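Local coordinates for extracellular solute-binding protein family 1 (Pseudothermotoga lettingae, PDB 5CI5) that binds the sugar tagatose and probably delivers it to an ABC transporter for uptake into the cell, at residues 30-35 with 246-251. Numbering follows the deposited sequence.
Sequences GGQVAE and HEDDYR. With T6T (alpha-D-tagatopyranose), chain C.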
# COMPACT_ATOMS: atom_id res chain seq x y z
N GLY A 30 -4.37 11.16 3.78
CA GLY A 30 -3.29 11.00 2.83
C GLY A 30 -3.29 9.66 2.12
O GLY A 30 -3.81 8.67 2.61
N GLY A 31 -2.70 9.67 0.93
CA GLY A 31 -2.57 8.47 0.14
C GLY A 31 -3.60 8.44 -0.95
O GLY A 31 -4.35 9.40 -1.16
N GLN A 32 -3.67 7.32 -1.65
CA GLN A 32 -4.56 7.22 -2.79
C GLN A 32 -6.04 7.41 -2.43
O GLN A 32 -6.79 7.90 -3.26
CB GLN A 32 -4.35 5.88 -3.49
CG GLN A 32 -2.96 5.65 -3.99
CD GLN A 32 -2.07 4.89 -3.04
OE1 GLN A 32 -2.23 4.91 -1.80
NE2 GLN A 32 -1.08 4.21 -3.61
N VAL A 33 -6.44 7.07 -1.21
CA VAL A 33 -7.84 7.15 -0.82
C VAL A 33 -8.29 8.62 -0.68
O VAL A 33 -9.47 8.92 -0.64
CB VAL A 33 -8.11 6.34 0.49
CG1 VAL A 33 -7.82 7.15 1.72
CG2 VAL A 33 -9.53 5.84 0.54
N ALA A 34 -7.33 9.53 -0.62
CA ALA A 34 -7.67 10.95 -0.52
C ALA A 34 -8.28 11.46 -1.83
O ALA A 34 -8.84 12.54 -1.86
CB ALA A 34 -6.43 11.77 -0.14
N GLU A 35 -8.22 10.67 -2.91
CA GLU A 35 -8.88 11.06 -4.15
C GLU A 35 -10.40 10.97 -4.07
O GLU A 35 -11.09 11.56 -4.91
CB GLU A 35 -8.39 10.21 -5.33
CG GLU A 35 -6.90 10.33 -5.52
CD GLU A 35 -6.39 9.63 -6.78
OE1 GLU A 35 -7.19 9.28 -7.66
OE2 GLU A 35 -5.16 9.46 -6.88
N HIS A 246 4.73 4.46 -11.69
CA HIS A 246 4.51 3.44 -10.67
C HIS A 246 3.06 2.94 -10.73
O HIS A 246 2.26 3.39 -11.57
CB HIS A 246 4.85 3.98 -9.26
CG HIS A 246 4.15 5.25 -8.90
ND1 HIS A 246 2.78 5.35 -8.86
CD2 HIS A 246 4.64 6.45 -8.49
CE1 HIS A 246 2.45 6.57 -8.47
NE2 HIS A 246 3.55 7.26 -8.25
N GLU A 247 2.75 2.03 -9.80
CA GLU A 247 1.42 1.42 -9.67
C GLU A 247 0.23 2.32 -9.97
O GLU A 247 -0.71 1.88 -10.62
CB GLU A 247 1.19 0.92 -8.25
CG GLU A 247 2.05 -0.18 -7.76
CD GLU A 247 1.73 -0.52 -6.31
OE1 GLU A 247 0.87 0.15 -5.71
OE2 GLU A 247 2.35 -1.46 -5.77
N ASP A 248 0.22 3.55 -9.44
CA ASP A 248 -0.97 4.37 -9.54
C ASP A 248 -1.11 4.89 -10.98
O ASP A 248 -2.22 4.89 -11.53
CB ASP A 248 -0.94 5.51 -8.55
CG ASP A 248 -0.89 5.03 -7.11
OD1 ASP A 248 -1.66 4.10 -6.79
OD2 ASP A 248 -0.13 5.60 -6.28
N ASP A 249 0.01 5.27 -11.58
CA ASP A 249 0.05 5.62 -13.00
C ASP A 249 -0.42 4.43 -13.85
O ASP A 249 -1.25 4.58 -14.77
CB ASP A 249 1.46 6.03 -13.40
CG ASP A 249 2.00 7.14 -12.54
OD1 ASP A 249 1.28 8.13 -12.36
OD2 ASP A 249 3.14 7.01 -12.03
N TYR A 250 0.06 3.24 -13.52
CA TYR A 250 -0.29 2.05 -14.30
C TYR A 250 -1.78 1.73 -14.18
O TYR A 250 -2.38 1.25 -15.14
CB TYR A 250 0.56 0.86 -13.88
CG TYR A 250 2.05 1.07 -14.13
CD1 TYR A 250 2.49 1.72 -15.28
CD2 TYR A 250 3.02 0.65 -13.21
CE1 TYR A 250 3.83 1.91 -15.52
CE2 TYR A 250 4.35 0.86 -13.43
CZ TYR A 250 4.76 1.49 -14.59
OH TYR A 250 6.09 1.69 -14.87
N ARG A 251 -2.38 1.97 -13.01
CA ARG A 251 -3.82 1.74 -12.83
C ARG A 251 -4.60 2.69 -13.74
O ARG A 251 -5.58 2.30 -14.37
CB ARG A 251 -4.24 1.94 -11.37
CG ARG A 251 -5.70 1.70 -11.10
CD ARG A 251 -6.11 2.13 -9.69
NE ARG A 251 -5.93 3.56 -9.48
CZ ARG A 251 -4.99 4.11 -8.70
NH1 ARG A 251 -4.13 3.38 -8.01
NH2 ARG A 251 -4.94 5.43 -8.59
O3 T6T C . -0.89 -0.25 0.68
C3 T6T C . -1.03 1.12 1.01
C4 T6T C . 0.24 1.59 1.73
O4 T6T C . 0.51 0.73 2.85
C5 T6T C . 1.38 1.55 0.73
O5 T6T C . 2.59 1.99 1.35
C6 T6T C . 1.05 2.41 -0.48
O6 T6T C . -0.14 1.91 -1.09
C2 T6T C . -1.28 1.92 -0.23
O2 T6T C . -1.60 3.27 0.12
C1 T6T C . -2.46 1.34 -1.03
O1 T6T C . -3.63 1.22 -0.30
O HOH W 1 -3.49 7.34 -6.97
O HOH W 2 -6.47 7.57 -9.70
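Gln32 and Asp248 each set CG beside the backbone N (chi1 -60° and -61°), and a bend in the Gln32 chain at chi2 carries its amide across the Asp248 carboxylate, the two planes 84° apart. One amide nitrogen bridges both acid oxygens on their syn sides: Gln32 NE2 lies 3.2 Å from Asp248 OD1, close to the amide plane, and equally far from Asp248 OD2, more tilted. The other end of the amide serves the ligand, Gln32 OE1 accepting from tagatose O2 at 2.6 Å. Asp248 is thus a second-shell residue, fixing which way the Gln32 amide faces. The sugar lies in the interlobe cleft of a periplasmic-binding-protein fold; Gln32 follows strand 25-30, while Asp248 sits in the first turn of helix 247-255, opened by a capping box of His246 and Asp249. In a salt bridge, Arg251 NH1 donates to Asp248 OD1 at 2.8 Å, on the anti side and somewhat out of the carboxylate plane, and His191 hydrogen-bonds Asp248 OD2. An alanine in place of Asp248 would probably leave the Gln32 amide freer to flip and Arg251 without its salt-bridge mate. Glu35 OE2 stays 4.4 Å from Arg251 NH2, too far for a salt bridge; one water links the two, and Arg251 NH2 also donates to a second water near Glu35 OE1, each water 2.9 Å from Arg251 NH2.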